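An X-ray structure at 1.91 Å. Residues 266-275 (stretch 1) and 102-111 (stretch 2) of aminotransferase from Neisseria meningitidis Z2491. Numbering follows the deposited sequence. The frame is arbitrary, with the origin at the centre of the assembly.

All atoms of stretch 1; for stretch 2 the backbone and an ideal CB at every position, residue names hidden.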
# COMPACT_ATOMS: atom_id res chain seq x y z
N ASN A 266 -14.36 -6.32 7.68
CA ASN A 266 -13.80 -5.20 8.42
C ASN A 266 -12.46 -4.77 7.85
O ASN A 266 -12.20 -3.57 7.74
CB ASN A 266 -13.68 -5.53 9.91
CG ASN A 266 -15.03 -5.71 10.56
OD1 ASN A 266 -16.00 -5.05 10.17
ND2 ASN A 266 -15.12 -6.61 11.52
N PHE A 267 -11.66 -5.73 7.40
CA PHE A 267 -10.38 -5.41 6.78
C PHE A 267 -10.59 -4.58 5.50
O PHE A 267 -9.85 -3.61 5.24
CB PHE A 267 -9.61 -6.70 6.48
CG PHE A 267 -8.13 -6.51 6.19
CD1 PHE A 267 -7.40 -5.43 6.69
CD2 PHE A 267 -7.46 -7.46 5.45
CE1 PHE A 267 -6.05 -5.31 6.41
CE2 PHE A 267 -6.10 -7.33 5.18
CZ PHE A 267 -5.40 -6.26 5.67
N LEU A 268 -11.57 -4.97 4.69
CA LEU A 268 -11.87 -4.24 3.46
C LEU A 268 -12.20 -2.76 3.73
O LEU A 268 -11.74 -1.87 3.01
CB LEU A 268 -13.01 -4.91 2.69
CG LEU A 268 -13.52 -4.15 1.46
CD1 LEU A 268 -12.39 -4.01 0.43
CD2 LEU A 268 -14.77 -4.87 0.85
N LEU A 269 -12.99 -2.49 4.76
CA LEU A 269 -13.38 -1.12 5.10
C LEU A 269 -12.13 -0.29 5.41
O LEU A 269 -11.96 0.82 4.92
CB LEU A 269 -14.34 -1.09 6.29
CG LEU A 269 -14.84 0.29 6.75
CD1 LEU A 269 -15.50 1.09 5.58
CD2 LEU A 269 -15.82 0.12 7.93
N TYR A 270 -11.26 -0.84 6.24
CA TYR A 270 -10.00 -0.19 6.58
C TYR A 270 -9.15 0.05 5.33
O TYR A 270 -8.55 1.13 5.20
CB TYR A 270 -9.22 -1.08 7.56
CG TYR A 270 -7.87 -0.54 7.97
CD1 TYR A 270 -7.74 0.23 9.11
CD2 TYR A 270 -6.74 -0.87 7.27
CE1 TYR A 270 -6.48 0.71 9.52
CE2 TYR A 270 -5.49 -0.38 7.66
CZ TYR A 270 -5.38 0.40 8.79
OH TYR A 270 -4.12 0.88 9.18
N ARG A 271 -9.11 -0.93 4.42
CA ARG A 271 -8.27 -0.87 3.24
C ARG A 271 -8.77 0.17 2.23
O ARG A 271 -7.98 0.67 1.43
CB ARG A 271 -8.13 -2.24 2.58
CG ARG A 271 -7.31 -3.22 3.42
CD ARG A 271 -7.37 -4.64 2.88
NE ARG A 271 -6.66 -4.72 1.62
CZ ARG A 271 -5.34 -4.72 1.49
NH1 ARG A 271 -4.55 -4.67 2.55
NH2 ARG A 271 -4.82 -4.79 0.28
N THR A 272 -10.05 0.52 2.28
CA THR A 272 -10.55 1.59 1.41
C THR A 272 -9.91 2.92 1.77
O THR A 272 -9.65 3.73 0.89
CB THR A 272 -12.11 1.70 1.37
OG1 THR A 272 -12.61 2.24 2.59
CG2 THR A 272 -12.72 0.34 1.08
N TYR A 273 -9.60 3.11 3.05
CA TYR A 273 -8.89 4.32 3.48
C TYR A 273 -7.38 4.18 3.35
O TYR A 273 -6.69 5.15 2.97
CB TYR A 273 -9.28 4.68 4.92
CG TYR A 273 -10.70 5.18 5.04
CD1 TYR A 273 -10.98 6.52 4.84
CD2 TYR A 273 -11.75 4.32 5.32
CE1 TYR A 273 -12.28 7.02 4.92
CE2 TYR A 273 -13.07 4.80 5.40
CZ TYR A 273 -13.32 6.15 5.20
OH TYR A 273 -14.61 6.63 5.29
N HIS A 274 -6.86 2.99 3.65
CA HIS A 274 -5.43 2.67 3.65
C HIS A 274 -4.84 2.73 2.22
O HIS A 274 -3.62 2.90 2.05
CB HIS A 274 -5.28 1.31 4.35
CG HIS A 274 -3.99 0.59 4.15
ND1 HIS A 274 -3.87 -0.48 3.28
CD2 HIS A 274 -2.80 0.69 4.81
CE1 HIS A 274 -2.64 -0.97 3.37
NE2 HIS A 274 -1.97 -0.27 4.28
N GLY A 275 -5.71 2.61 1.21
CA GLY A 275 -5.35 2.92 -0.18
C GLY A 275 -4.63 1.80 -0.90
O GLY A 275 -3.64 2.04 -1.62
N UNK A 102 2.35 -5.55 2.73
CA UNK A 102 1.39 -4.52 3.12
C UNK A 102 0.19 -5.13 3.84
O UNK A 102 -0.36 -4.54 4.76
CB UNK A 102 0.92 -3.74 1.89
N UNK A 103 -0.20 -6.33 3.40
CA UNK A 103 -1.36 -7.04 3.92
C UNK A 103 -1.13 -7.48 5.36
O UNK A 103 -1.97 -7.24 6.21
CB UNK A 103 -1.68 -8.25 3.04
N UNK A 104 0.02 -8.09 5.63
CA UNK A 104 0.35 -8.54 6.97
C UNK A 104 0.47 -7.34 7.91
O UNK A 104 -0.05 -7.36 9.03
CB UNK A 104 1.65 -9.35 6.96
N UNK A 105 1.16 -6.30 7.44
CA UNK A 105 1.36 -5.09 8.25
C UNK A 105 0.04 -4.43 8.62
O UNK A 105 -0.24 -4.16 9.79
CB UNK A 105 2.24 -4.09 7.50
N UNK A 106 -0.78 -4.15 7.60
CA UNK A 106 -2.05 -3.47 7.85
C UNK A 106 -3.02 -4.32 8.68
O UNK A 106 -3.70 -3.79 9.56
CB UNK A 106 -2.70 -3.09 6.52
N UNK A 107 -3.07 -5.63 8.44
CA UNK A 107 -3.96 -6.45 9.23
C UNK A 107 -3.60 -6.38 10.72
O UNK A 107 -4.46 -6.20 11.58
CB UNK A 107 -3.92 -7.90 8.74
N UNK A 108 -2.31 -6.47 11.02
CA UNK A 108 -1.83 -6.35 12.40
C UNK A 108 -2.24 -5.00 13.02
O UNK A 108 -2.74 -4.96 14.17
CB UNK A 108 -0.31 -6.51 12.44
N UNK A 109 -2.10 -3.91 12.27
CA UNK A 109 -2.49 -2.60 12.82
C UNK A 109 -3.96 -2.61 13.27
O UNK A 109 -4.28 -2.07 14.34
CB UNK A 109 -2.27 -1.50 11.78
N UNK A 110 -4.84 -3.22 12.48
CA UNK A 110 -6.27 -3.29 12.82
C UNK A 110 -6.57 -4.17 14.04
O UNK A 110 -7.56 -3.96 14.75
CB UNK A 110 -7.05 -3.82 11.62
N UNK A 111 -5.73 -5.17 14.29
CA UNK A 111 -5.93 -6.06 15.42
C UNK A 111 -5.46 -5.43 16.74
O UNK A 111 -6.04 -5.71 17.80
CB UNK A 111 -5.19 -7.38 15.18

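Stretch 2 is helical throughout and crosses the helix of 266-274 at 111°, with the axes 10.6 Å apart at closest approach. Contact falls on 102, 103, 106, 107, 109 and 110.

At position 102 the CA-to-CB bond points sideways, and the ideal CB lies 4.7 Å from His 274 CE1. The guanidinium of Arg 271 is within reach of a long side chain, so an acid is the natural choice, though a neutral acceptor could also serve. The residue is Glu 102, with chi1 and chi2 both p. Its carboxylate meets the guanidinium in a two-pronged salt bridge: Arg 271 NH1 to Glu 102 OE1 is 2.8 Å and Arg 271 NH2 to Glu 102 OE2 is 2.7 Å, the second nearly straight. A water joins Glu 102 O to His 274 NE2, at 2.9 and 2.8 Å.

Position 103 also points sideways, its ideal CB 4.6 Å from Arg 271 NH1 and 5.0 Å from Phe 267 CZ. A small residue is comfortable, and others might fit by turning aside. Ala 103 helps line the hollow that receives Phe 267.

Position 104 points away and 105 sideways, neither ideal CB having stretch 1 within 5.5 Å; the contact barely constrains them. They are Leu 104 and Phe 105.

At position 106 the CA-to-CB bond points toward stretch 1. Its ideal CB is 3.7 Å from His 274 NE2, 4.0 Å from Phe 267 CE1 and 4.1 Å from Tyr 270 CE2, which favours alanine, serine or glycine. Ser 106 is the knob among these three and Arg 271. Its CB lies over the His 274 ring face, while the p rotamer lets OG donate to Glu 102 O (2.8 Å).

Position 107 points sideways, with its ideal CB 3.8 Å from Phe 267 CZ; an apolar or aromatic side chain suits it. Phe 107 turns its ring edge to the face of Phe 267, the planes at 78°.

Position 108 points away and is left free by stretch 1; it is Val 108.

Position 109 points toward stretch 1, but the nearest atom to its ideal CB is Tyr 270 OH, at 4.0 Å, so many residues would do. Gln 109 leads its end away, and its NE2 donates to Phe 105 O (3.1 Å).

At 110 the bond again points toward stretch 1, with Tyr 270 CD1 4.8 Å from the ideal CB: room for a modest branched side chain such as valine or threonine. Thr 110 lays CG2 over the Tyr 270 ring, 3.6 Å from its centroid, while OG1 donates to Phe 107 O (2.7 Å).

Position 111 is out of reach; it is Val 111.

Stretch 2 (102-111) EALFSFVQTV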
# COMPACT_ATOMS: atom_id res chain seq x y z
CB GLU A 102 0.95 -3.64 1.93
CG GLU A 102 0.14 -4.34 0.85
CD GLU A 102 -1.39 -4.31 1.06
OE1 GLU A 102 -1.88 -3.87 2.12
OE2 GLU A 102 -2.11 -4.74 0.13
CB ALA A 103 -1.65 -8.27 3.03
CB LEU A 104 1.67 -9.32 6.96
CG LEU A 104 1.68 -10.71 6.33
CD1 LEU A 104 3.11 -11.10 5.88
CD2 LEU A 104 1.09 -11.77 7.28
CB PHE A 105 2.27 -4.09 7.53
CG PHE A 105 2.54 -2.84 8.36
CD1 PHE A 105 3.59 -2.81 9.25
CD2 PHE A 105 1.71 -1.74 8.27
CE1 PHE A 105 3.83 -1.67 10.05
CE2 PHE A 105 1.94 -0.58 9.05
CZ PHE A 105 3.00 -0.57 9.96
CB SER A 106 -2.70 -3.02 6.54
OG SER A 106 -2.92 -4.09 5.66
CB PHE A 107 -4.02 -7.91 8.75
CG PHE A 107 -5.10 -8.68 9.45
CD1 PHE A 107 -6.44 -8.41 9.19
CD2 PHE A 107 -4.79 -9.60 10.44
CE1 PHE A 107 -7.45 -9.05 9.88
CE2 PHE A 107 -5.81 -10.26 11.14
CZ PHE A 107 -7.13 -9.99 10.86
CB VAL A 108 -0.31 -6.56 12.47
CG1 VAL A 108 0.26 -6.16 13.85
CG2 VAL A 108 0.01 -8.01 12.13
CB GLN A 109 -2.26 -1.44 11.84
CG GLN A 109 -0.85 -1.30 11.29
CD GLN A 109 0.24 -1.50 12.33
OE1 GLN A 109 0.41 -0.67 13.23
NE2 GLN A 109 0.98 -2.60 12.21
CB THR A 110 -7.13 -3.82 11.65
OG1 THR A 110 -6.96 -5.25 11.54
CG2 THR A 110 -6.75 -3.16 10.31
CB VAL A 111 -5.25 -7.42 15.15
CG1 VAL A 111 -5.24 -8.28 16.40
CG2 VAL A 111 -5.97 -8.12 13.97
O HOH W 1 0.31 -1.70 5.12
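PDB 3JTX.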